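Local coordinates for aminofutalosine deaminase (Helicobacter pylori, PDB 7LKK), which catalyses the deamination of aminofutalosine in the menaquinone pathway and probably also deaminates adenosine, with a metal ion in its active site, at residues L23-L26 with E32-E35; V70-F75 with L403-H408; W238-Y243 with S250-L255; S95-L100 with S225-E230. All coordinates share one frame; numbering follows the deposited sequence.

Interaction 1. Residues L23-L26 with E32-E35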
# COMPACT_ATOMS: atom_id res chain seq x y z
N LEU A 23 -6.62 -6.80 -23.95
CA LEU A 23 -7.41 -7.34 -22.86
C LEU A 23 -8.56 -6.38 -22.59
O LEU A 23 -8.35 -5.16 -22.54
CB LEU A 23 -6.57 -7.53 -21.60
CG LEU A 23 -5.45 -8.57 -21.69
CD1 LEU A 23 -4.40 -8.33 -20.62
CD2 LEU A 23 -6.02 -9.98 -21.58
N VAL A 24 -9.76 -6.92 -22.42
CA VAL A 24 -10.95 -6.15 -22.10
C VAL A 24 -11.57 -6.74 -20.84
O VAL A 24 -11.86 -7.94 -20.80
CB VAL A 24 -11.97 -6.14 -23.26
CG1 VAL A 24 -13.22 -5.37 -22.85
CG2 VAL A 24 -11.35 -5.53 -24.50
N PHE A 25 -11.78 -5.90 -19.83
CA PHE A 25 -12.45 -6.30 -18.60
C PHE A 25 -13.90 -5.87 -18.70
O PHE A 25 -14.20 -4.67 -18.70
CB PHE A 25 -11.78 -5.68 -17.37
CG PHE A 25 -10.35 -6.11 -17.16
CD1 PHE A 25 -9.82 -7.19 -17.84
CD2 PHE A 25 -9.55 -5.43 -16.26
CE1 PHE A 25 -8.51 -7.58 -17.63
CE2 PHE A 25 -8.24 -5.81 -16.05
CZ PHE A 25 -7.72 -6.89 -16.73
N LEU A 26 -14.82 -6.84 -18.80
CA LEU A 26 -16.23 -6.51 -18.91
C LEU A 26 -16.79 -5.98 -17.59
O LEU A 26 -17.72 -5.16 -17.59
CB LEU A 26 -17.03 -7.73 -19.36
CG LEU A 26 -16.84 -8.22 -20.79
CD1 LEU A 26 -17.97 -9.16 -21.16
CD2 LEU A 26 -16.78 -7.04 -21.76
N GLU A 32 -15.63 -11.13 -16.41
CA GLU A 32 -15.14 -11.72 -17.65
C GLU A 32 -13.95 -10.95 -18.20
O GLU A 32 -13.93 -9.72 -18.19
CB GLU A 32 -16.26 -11.76 -18.69
CG GLU A 32 -16.30 -13.02 -19.52
CD GLU A 32 -17.60 -13.13 -20.30
OE1 GLU A 32 -18.67 -12.92 -19.69
OE2 GLU A 32 -17.55 -13.42 -21.51
N VAL A 33 -12.94 -11.69 -18.67
CA VAL A 33 -11.77 -11.12 -19.33
C VAL A 33 -11.74 -11.65 -20.75
O VAL A 33 -11.78 -12.86 -20.97
CB VAL A 33 -10.47 -11.46 -18.58
CG1 VAL A 33 -9.27 -10.92 -19.36
CG2 VAL A 33 -10.50 -10.88 -17.17
N LEU A 34 -11.65 -10.74 -21.72
CA LEU A 34 -11.69 -11.09 -23.13
C LEU A 34 -10.44 -10.56 -23.82
O LEU A 34 -9.95 -9.47 -23.49
CB LEU A 34 -12.95 -10.54 -23.80
CG LEU A 34 -14.25 -11.12 -23.26
CD1 LEU A 34 -15.45 -10.34 -23.76
CD2 LEU A 34 -14.36 -12.59 -23.63
N GLU A 35 -9.93 -11.33 -24.77
CA GLU A 35 -8.71 -10.99 -25.49
C GLU A 35 -9.04 -10.44 -26.87
O GLU A 35 -9.92 -10.97 -27.56
CB GLU A 35 -7.79 -12.21 -25.61
CG GLU A 35 -7.37 -12.79 -24.26
CD GLU A 35 -6.44 -13.97 -24.40
OE1 GLU A 35 -6.61 -14.77 -25.35
OE2 GLU A 35 -5.53 -14.11 -23.55
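V24 and L34 form a hydrogen-bonded antiparallel pair. V24 N donates a hydrogen bond to L34 O at 2.8 Å, and L34 N returns a bond to V24 O at 3.0 Å. L26 N adds a third backbone bond, to E32 O at 3.1 Å. L23-E35 and F25-V33 are the non-hydrogen-bonded pairs. L23, F25, V33 and E35 share one face of the sheet, V24 and L34 the other. On the first face F25 and V33 lie side by side. CD1 of F25 meets CG2 of V33 at 3.8 Å, and V33 CG1 touches the neighbouring ring atom CE1. V33 CG1, which lies opposite the backbone N (chi1 176°), also receives L23 CD2 at 4.0 Å. This is a short beta hairpin, closed by a five-residue connection. Beyond the last strand pair, L26 turns its side chain toward E32 and L34. Its CD1 lies 3.8 Å from L34 CD1 and 4.0 Å from E32 CB. In the turn, N28 OD1 binds E32 N, and K30 makes a long, weak ion pair with E32. Further out, L23 and F25 exchange backbone bonds with strand 69-80. A401 and I402 of helix 401-408 cover the face with L23, F25 and V33. I379 packs on V24 and L26.

Interaction 2. Residues V70-F75 with L403-H408; sequences VLLPAF and LQFLLH
F405 of helix 401-408 inserts its ring among V70, L72 and F75 of strand 69-80. This is helix-on-sheet packing in the small beta domain that accompanies the barrel in amidohydrolases. Strand 69-80 runs here between strands 23-25 and 387-391.

The aliphatic contacts come first. V70 CG1 touches F405 CD1 at 3.9 Å, its side chain lying obliquely to the ring. L72 approaches from the opposite direction and puts both methyls against the far end of the ring: CD1 is 3.7 Å from F405 CZ and CD2 is 3.9 Å from it. The CG of F405 points away from its own backbone N (chi1 168°), which sends the ring out from the helix to the strand.

The aromatic contact is edge against edge. F75 CZ lies 4.0 Å from F405 CE2, each near the plane of the other ring. F390 meets F405 edge-to-face, and L338 and L339 pack on F75.

The helix side turned from the strand meets the second subunit: L403 and L407 pack on its Y93, Q404 on its F91 and H408 on its I334. The polar pair is within the helix: H408 NE2 makes a weak 3.0 Å bond to Q404 OE1, and that oxygen lies at the imidazole edge, in its plane.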
# COMPACT_ATOMS: atom_id res chain seq x y z
N VAL A 70 -5.20 -2.50 -21.54
CA VAL A 70 -6.42 -3.01 -20.92
C VAL A 70 -7.53 -1.99 -21.14
O VAL A 70 -7.37 -0.81 -20.82
CB VAL A 70 -6.22 -3.29 -19.42
CG1 VAL A 70 -7.56 -3.56 -18.74
CG2 VAL A 70 -5.27 -4.47 -19.22
N LEU A 71 -8.65 -2.46 -21.69
CA LEU A 71 -9.86 -1.67 -21.83
C LEU A 71 -10.85 -2.13 -20.77
O LEU A 71 -11.09 -3.34 -20.62
CB LEU A 71 -10.45 -1.84 -23.23
CG LEU A 71 -11.84 -1.25 -23.52
CD1 LEU A 71 -11.85 0.24 -23.27
CD2 LEU A 71 -12.25 -1.56 -24.96
N LEU A 72 -11.42 -1.18 -20.03
CA LEU A 72 -12.30 -1.50 -18.92
C LEU A 72 -13.20 -0.30 -18.66
O LEU A 72 -12.95 0.79 -19.19
CB LEU A 72 -11.50 -1.88 -17.66
CG LEU A 72 -10.96 -0.76 -16.77
CD1 LEU A 72 -10.67 -1.30 -15.37
CD2 LEU A 72 -9.71 -0.14 -17.37
N PRO A 73 -14.27 -0.47 -17.90
CA PRO A 73 -15.11 0.69 -17.56
C PRO A 73 -14.35 1.69 -16.72
O PRO A 73 -13.48 1.34 -15.93
CB PRO A 73 -16.28 0.07 -16.77
CG PRO A 73 -16.26 -1.37 -17.11
CD PRO A 73 -14.83 -1.72 -17.36
N ALA A 74 -14.69 2.97 -16.90
CA ALA A 74 -14.20 3.99 -15.99
C ALA A 74 -14.60 3.64 -14.56
O ALA A 74 -15.65 3.05 -14.31
CB ALA A 74 -14.74 5.37 -16.37
N PHE A 75 -13.74 4.01 -13.61
CA PHE A 75 -13.98 3.66 -12.22
C PHE A 75 -15.08 4.53 -11.63
O PHE A 75 -15.41 5.61 -12.12
CB PHE A 75 -12.71 3.83 -11.40
CG PHE A 75 -11.64 2.83 -11.70
CD1 PHE A 75 -11.94 1.48 -11.80
CD2 PHE A 75 -10.33 3.23 -11.89
CE1 PHE A 75 -10.96 0.55 -12.09
CE2 PHE A 75 -9.34 2.31 -12.17
CZ PHE A 75 -9.65 0.97 -12.27
N LEU A 403 -5.15 -9.07 -11.73
CA LEU A 403 -4.21 -8.76 -10.66
C LEU A 403 -3.04 -7.92 -11.16
O LEU A 403 -2.67 -6.92 -10.53
CB LEU A 403 -3.70 -10.06 -10.02
CG LEU A 403 -2.55 -9.90 -9.03
CD1 LEU A 403 -2.93 -9.00 -7.87
CD2 LEU A 403 -2.09 -11.27 -8.52
N GLN A 404 -2.45 -8.30 -12.30
CA GLN A 404 -1.34 -7.52 -12.85
C GLN A 404 -1.78 -6.11 -13.21
O GLN A 404 -1.01 -5.15 -13.05
CB GLN A 404 -0.75 -8.22 -14.07
CG GLN A 404 -0.18 -9.61 -13.80
CD GLN A 404 1.13 -9.57 -13.04
OE1 GLN A 404 1.79 -8.54 -12.95
NE2 GLN A 404 1.52 -10.72 -12.49
N PHE A 405 -3.01 -5.96 -13.70
CA PHE A 405 -3.54 -4.62 -13.97
C PHE A 405 -3.58 -3.79 -12.69
O PHE A 405 -3.11 -2.65 -12.67
CB PHE A 405 -4.94 -4.72 -14.58
CG PHE A 405 -5.68 -3.41 -14.61
CD1 PHE A 405 -5.46 -2.51 -15.64
CD2 PHE A 405 -6.57 -3.08 -13.61
CE1 PHE A 405 -6.13 -1.30 -15.67
CE2 PHE A 405 -7.25 -1.87 -13.64
CZ PHE A 405 -7.03 -0.99 -14.67
N LEU A 406 -4.15 -4.34 -11.62
CA LEU A 406 -4.25 -3.61 -10.36
C LEU A 406 -2.87 -3.26 -9.81
O LEU A 406 -2.70 -2.22 -9.17
CB LEU A 406 -5.04 -4.41 -9.34
CG LEU A 406 -6.54 -4.57 -9.61
CD1 LEU A 406 -7.20 -5.44 -8.55
CD2 LEU A 406 -7.22 -3.21 -9.69
N LEU A 407 -1.88 -4.12 -10.04
CA LEU A 407 -0.54 -3.88 -9.51
C LEU A 407 0.19 -2.80 -10.29
O LEU A 407 0.94 -2.01 -9.70
CB LEU A 407 0.27 -5.18 -9.51
CG LEU A 407 -0.16 -6.26 -8.51
CD1 LEU A 407 0.69 -7.50 -8.68
CD2 LEU A 407 -0.08 -5.74 -7.09
N HIS A 408 -0.01 -2.74 -11.61
CA HIS A 408 0.81 -1.89 -12.46
C HIS A 408 0.11 -0.65 -13.00
O HIS A 408 0.79 0.27 -13.46
CB HIS A 408 1.38 -2.71 -13.63
CG HIS A 408 2.22 -3.87 -13.20
ND1 HIS A 408 3.40 -3.72 -12.52
CD2 HIS A 408 2.03 -5.21 -13.34
CE1 HIS A 408 3.92 -4.91 -12.26
NE2 HIS A 408 3.10 -5.83 -12.75

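Interaction 3. Residues W238-Y243 with S250-L255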
# COMPACT_ATOMS: atom_id res chain seq x y z
N TRP A 238 -15.22 6.61 24.97
CA TRP A 238 -14.66 7.94 24.69
C TRP A 238 -15.75 8.98 24.46
O TRP A 238 -15.60 10.14 24.84
CB TRP A 238 -13.73 7.85 23.49
CG TRP A 238 -13.08 9.14 23.10
CD1 TRP A 238 -11.96 9.69 23.65
CD2 TRP A 238 -13.51 10.03 22.07
NE1 TRP A 238 -11.66 10.87 23.02
CE2 TRP A 238 -12.59 11.11 22.04
CE3 TRP A 238 -14.57 10.03 21.15
CZ2 TRP A 238 -12.71 12.17 21.15
CZ3 TRP A 238 -14.68 11.08 20.27
CH2 TRP A 238 -13.76 12.14 20.27
N PHE A 239 -16.86 8.58 23.83
CA PHE A 239 -17.92 9.53 23.49
C PHE A 239 -18.69 10.04 24.70
O PHE A 239 -19.60 10.86 24.52
CB PHE A 239 -18.89 8.89 22.49
CG PHE A 239 -18.44 8.97 21.06
CD1 PHE A 239 -18.60 10.14 20.34
CD2 PHE A 239 -17.85 7.88 20.45
CE1 PHE A 239 -18.18 10.22 19.02
CE2 PHE A 239 -17.44 7.95 19.13
CZ PHE A 239 -17.60 9.12 18.42
N GLU A 240 -18.36 9.58 25.91
CA GLU A 240 -19.04 10.07 27.11
C GLU A 240 -18.91 11.58 27.25
O GLU A 240 -19.88 12.26 27.62
CB GLU A 240 -18.47 9.38 28.36
CG GLU A 240 -19.00 7.98 28.62
CD GLU A 240 -18.23 7.28 29.72
OE1 GLU A 240 -17.57 7.98 30.51
OE2 GLU A 240 -18.28 6.03 29.78
N ASN A 241 -17.73 12.12 26.97
CA ASN A 241 -17.46 13.54 27.12
C ASN A 241 -17.42 14.28 25.79
O ASN A 241 -17.11 15.47 25.77
CB ASN A 241 -16.13 13.75 27.86
CG ASN A 241 -16.07 13.01 29.18
OD1 ASN A 241 -15.28 12.08 29.34
ND2 ASN A 241 -16.91 13.41 30.13
N PHE A 242 -17.73 13.59 24.69
CA PHE A 242 -17.57 14.18 23.36
C PHE A 242 -18.47 15.39 23.17
O PHE A 242 -18.06 16.39 22.57
CB PHE A 242 -17.87 13.11 22.30
CG PHE A 242 -18.08 13.66 20.91
CD1 PHE A 242 -16.99 13.98 20.11
CD2 PHE A 242 -19.36 13.83 20.40
CE1 PHE A 242 -17.19 14.47 18.83
CE2 PHE A 242 -19.55 14.32 19.13
CZ PHE A 242 -18.46 14.65 18.34
N TYR A 243 -19.70 15.33 23.67
CA TYR A 243 -20.67 16.38 23.39
C TYR A 243 -20.39 17.63 24.22
O TYR A 243 -20.53 18.75 23.73
CB TYR A 243 -22.09 15.85 23.63
CG TYR A 243 -22.37 14.62 22.79
CD1 TYR A 243 -22.93 14.73 21.52
CD2 TYR A 243 -22.04 13.35 23.25
CE1 TYR A 243 -23.18 13.61 20.75
CE2 TYR A 243 -22.28 12.23 22.48
CZ TYR A 243 -22.85 12.36 21.24
OH TYR A 243 -23.08 11.23 20.48
N SER A 250 -25.18 19.37 26.30
CA SER A 250 -25.41 18.57 27.50
C SER A 250 -26.10 17.26 27.11
O SER A 250 -27.30 17.07 27.27
CB SER A 250 -26.23 19.35 28.52
OG SER A 250 -25.60 20.58 28.84
N ASN A 251 -25.29 16.34 26.58
CA ASN A 251 -25.76 15.01 26.21
C ASN A 251 -24.74 13.98 26.66
O ASN A 251 -23.56 14.07 26.30
CB ASN A 251 -26.00 14.90 24.69
CG ASN A 251 -26.49 13.53 24.29
OD1 ASN A 251 -27.53 13.07 24.74
ND2 ASN A 251 -25.73 12.86 23.42
N PHE A 252 -25.20 13.00 27.44
CA PHE A 252 -24.33 12.00 28.04
C PHE A 252 -24.75 10.57 27.70
O PHE A 252 -24.09 9.62 28.12
CB PHE A 252 -24.28 12.21 29.57
CG PHE A 252 -23.62 11.10 30.34
CD1 PHE A 252 -24.35 10.34 31.24
CD2 PHE A 252 -22.27 10.81 30.17
CE1 PHE A 252 -23.76 9.31 31.95
CE2 PHE A 252 -21.67 9.78 30.88
CZ PHE A 252 -22.42 9.03 31.77
N THR A 253 -25.82 10.40 26.93
CA THR A 253 -26.24 9.08 26.47
C THR A 253 -26.27 9.06 24.95
O THR A 253 -26.30 10.11 24.29
CB THR A 253 -27.61 8.70 27.02
OG1 THR A 253 -28.58 9.70 26.65
CG2 THR A 253 -27.56 8.58 28.54
N SER A 254 -26.26 7.85 24.40
CA SER A 254 -26.26 7.69 22.95
C SER A 254 -27.51 8.29 22.33
O SER A 254 -28.59 8.30 22.93
CB SER A 254 -26.15 6.21 22.58
OG SER A 254 -26.29 6.03 21.18
N LEU A 255 -27.35 8.84 21.12
CA LEU A 255 -28.50 9.32 20.37
C LEU A 255 -29.37 8.18 19.85
O LEU A 255 -30.48 8.44 19.39
CB LEU A 255 -28.02 10.18 19.20
CG LEU A 255 -27.08 11.34 19.54
CD1 LEU A 255 -26.62 12.04 18.28
CD2 LEU A 255 -27.77 12.32 20.49
O HOH W 1 -20.72 14.86 26.74
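A water joins E240, Y243 and N251. It donates to E240 O at 2.9 Å and to N251 O at 3.0 Å, and weakly accepts from Y243 N at 3.3 Å. It thus ties the carbonyls of two segments that share no direct hydrogen bond.

The main side-chain contact joins Y243 and N251. N251 ND2 sits over the centre of the phenol ring, 3.5 Å above its plane. The amide stands nearly upright on the ring, with the two planes 83° apart. With N251 CG opposite its backbone N (chi1 -180°), the side chain runs alongside that of Y243. A weak bond from ND2 to T253 O, 2.9 Å long, helps fix its rotation. F242 CD2 covers the opposite face of the phenol.

L255 CG approaches Y243 OH from the far end at 4.1 Å. That hydroxyl is hydrogen-bonded to Y197 O and W231 NE1. F252 lies beside E240 at the surface, with its CE2 3.9 Å from E240 CG, and E240 O lies near the plane of its ring, at the edge.

Here the loop after helix 242-247 folds back over the start of that helix, within the long connection between barrel strands 218-222 and 269-275 of this amidohydrolase TIM barrel.

Interaction 4. Residues S95-L100 with S225-E230; sequences SFSGWL and SLEELE. With MCF ((8R)-3-(5-S-methyl-5-thio-beta-D-ribofuranosyl)-3,6,7,8-tetrahydroimidazo[4,5-d][1,3]diazepin-8-ol), chain J.
F96 presents one ring face to S225, whose OG lies over it, 3.4 Å from F96 CD2. The serine CB is almost as close, 3.5 Å from F96 CG. F96 CG points opposite its backbone N (chi1 178°), and this carries the ring across to the second helix. The edge of the same ring is turned to N6 of the bound inhibitor MCF.

S97 meets E227 with its backbone and its side chain. The glutamate bends at chi2 (95°), which brings OE2 back to the first turn of helix 96-106. S97 N donates to E227 OE2 at 3.2 Å, coming in from well above the carboxylate plane. S97 OG lies 3.0 Å from the same oxygen. The carboxylate sits at the N-terminal end of a helix, a place that would favour its negative charge. W238 packs on S97.

Both helices open with a serine N-cap. S95 OG accepts from G98 N. S225 OG accepts from E228 N at 3.0 Å while it lies on the phenylalanine face, so one oxygen serves both the cap and the contact. E228 in turn holds the backbone N atoms of L223 and E224, and E224 is hydrogen-bonded to MCF.

W99, on the same first turn, reaches the inhibitor: its CH2 is 3.5 Å from MCF C7. Its NE1 is bonded to S331 O. Two capped helix starts thus meet beside the coformycin pocket, at the mouth of a metal-dependent amidohydrolase barrel.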
# COMPACT_ATOMS: atom_id res chain seq x y z
N SER A 95 -5.70 6.41 15.88
CA SER A 95 -6.92 6.12 16.62
C SER A 95 -8.03 6.95 16.00
O SER A 95 -7.78 8.02 15.44
CB SER A 95 -6.77 6.43 18.11
OG SER A 95 -6.58 7.82 18.32
N PHE A 96 -9.26 6.45 16.10
CA PHE A 96 -10.38 7.24 15.60
C PHE A 96 -10.65 8.44 16.51
O PHE A 96 -10.89 9.55 16.02
CB PHE A 96 -11.64 6.39 15.47
CG PHE A 96 -12.84 7.16 15.01
CD1 PHE A 96 -13.08 7.34 13.66
CD2 PHE A 96 -13.72 7.72 15.93
CE1 PHE A 96 -14.18 8.06 13.23
CE2 PHE A 96 -14.81 8.44 15.50
CZ PHE A 96 -15.04 8.61 14.15
N SER A 97 -10.63 8.22 17.83
CA SER A 97 -10.84 9.32 18.76
C SER A 97 -9.78 10.40 18.60
O SER A 97 -10.09 11.59 18.64
CB SER A 97 -10.85 8.78 20.20
OG SER A 97 -9.65 8.07 20.48
N GLY A 98 -8.52 9.99 18.42
CA GLY A 98 -7.47 10.97 18.16
C GLY A 98 -7.69 11.72 16.87
O GLY A 98 -7.43 12.93 16.79
N TRP A 99 -8.17 11.03 15.83
CA TRP A 99 -8.43 11.69 14.56
C TRP A 99 -9.60 12.67 14.67
O TRP A 99 -9.48 13.84 14.30
CB TRP A 99 -8.70 10.65 13.47
CG TRP A 99 -9.06 11.24 12.15
CD1 TRP A 99 -8.21 11.69 11.19
CD2 TRP A 99 -10.39 11.45 11.64
NE1 TRP A 99 -8.91 12.16 10.11
CE2 TRP A 99 -10.25 12.03 10.36
CE3 TRP A 99 -11.67 11.21 12.14
CZ2 TRP A 99 -11.35 12.37 9.58
CZ3 TRP A 99 -12.76 11.55 11.36
CH2 TRP A 99 -12.60 12.12 10.09
N LEU A 100 -10.73 12.20 15.20
CA LEU A 100 -11.92 13.05 15.27
C LEU A 100 -11.68 14.26 16.16
O LEU A 100 -12.08 15.38 15.82
CB LEU A 100 -13.11 12.24 15.78
CG LEU A 100 -14.46 12.96 15.83
CD1 LEU A 100 -14.75 13.68 14.52
CD2 LEU A 100 -15.58 11.99 16.18
N SER A 225 -15.59 2.71 14.28
CA SER A 225 -14.60 2.63 15.34
C SER A 225 -15.16 1.83 16.50
O SER A 225 -16.37 1.63 16.63
CB SER A 225 -14.19 4.02 15.83
OG SER A 225 -15.29 4.70 16.41
N LEU A 226 -14.25 1.35 17.35
CA LEU A 226 -14.66 0.74 18.61
C LEU A 226 -15.33 1.77 19.52
O LEU A 226 -16.26 1.44 20.26
CB LEU A 226 -13.45 0.11 19.31
CG LEU A 226 -13.70 -0.53 20.68
CD1 LEU A 226 -14.82 -1.55 20.61
CD2 LEU A 226 -12.42 -1.15 21.22
N GLU A 227 -14.85 3.01 19.48
CA GLU A 227 -15.45 4.06 20.31
C GLU A 227 -16.92 4.26 19.96
O GLU A 227 -17.76 4.39 20.85
CB GLU A 227 -14.67 5.37 20.13
CG GLU A 227 -13.24 5.32 20.64
CD GLU A 227 -12.23 5.00 19.55
OE1 GLU A 227 -12.57 4.21 18.64
OE2 GLU A 227 -11.10 5.54 19.60
N GLU A 228 -17.25 4.27 18.67
CA GLU A 228 -18.64 4.40 18.26
C GLU A 228 -19.45 3.18 18.68
O GLU A 228 -20.60 3.32 19.12
CB GLU A 228 -18.72 4.62 16.75
CG GLU A 228 -20.13 4.58 16.19
CD GLU A 228 -20.16 4.64 14.68
OE1 GLU A 228 -19.11 4.93 14.07
OE2 GLU A 228 -21.24 4.40 14.09
N LEU A 229 -18.87 1.99 18.57
CA LEU A 229 -19.59 0.78 18.94
C LEU A 229 -19.93 0.77 20.42
O LEU A 229 -21.05 0.42 20.81
CB LEU A 229 -18.77 -0.46 18.56
CG LEU A 229 -19.38 -1.81 18.93
CD1 LEU A 229 -20.69 -2.04 18.17
CD2 LEU A 229 -18.40 -2.94 18.65
N GLU A 230 -18.96 1.14 21.27
CA GLU A 230 -19.22 1.18 22.71
C GLU A 230 -20.24 2.25 23.06
O GLU A 230 -21.05 2.07 23.98
CB GLU A 230 -17.91 1.44 23.47
CG GLU A 230 -16.90 0.32 23.42
CD GLU A 230 -15.53 0.77 23.89
OE1 GLU A 230 -14.56 -0.01 23.74
OE2 GLU A 230 -15.42 1.90 24.41
O8 MCF J . -15.53 9.24 6.49
C8 MCF J . -14.32 9.81 6.94
C7 MCF J . -13.96 9.39 8.36
N6 MCF J . -15.15 9.17 9.15
C5 MCF J . -16.19 10.18 9.17
N4 MCF J . -16.17 11.44 8.44
C10 MCF J . -15.19 12.11 7.54
C9 MCF J . -14.30 11.35 6.79
N1 MCF J . -13.56 12.19 6.08
C2 MCF J . -13.95 13.44 6.33
N3 MCF J . -14.95 13.38 7.21
C1S MCF J . -15.64 14.60 7.74
C2S MCF J . -17.17 14.47 7.83
O2S MCF J . -17.75 14.76 6.62
O4S MCF J . -15.28 14.81 8.95
C4S MCF J . -16.49 15.62 9.64
C3S MCF J . -17.53 15.52 8.86
O3S MCF J . -17.77 16.85 8.18
C5S MCF J . -16.79 15.02 11.00
S5S MCF J . -17.42 16.30 12.12
C6S MCF J . -18.30 15.52 13.50

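The four contacts fall into two pairs. Interactions 1 and 2 have centres 10 Å apart and share neighbouring parallel strands, 23-25 and 69-80. F25 N and L23 O probably bond to L71 there. Interactions 3 and 4 have centres 13 Å apart; W238 packs on S97 and E227, and F239 on helix 226-234. Some 34 Å separates the centres of interactions 2 and 4. Along the chain, interaction 1 closes first. Interaction 2 then spans from V70 to H408, and interactions 4 and 3 lie in order within that span. One pair joins parts of the beta domain drawn from both ends of the chain; in the other, interaction 4 borders the ligand pocket and interaction 3 packs outside it.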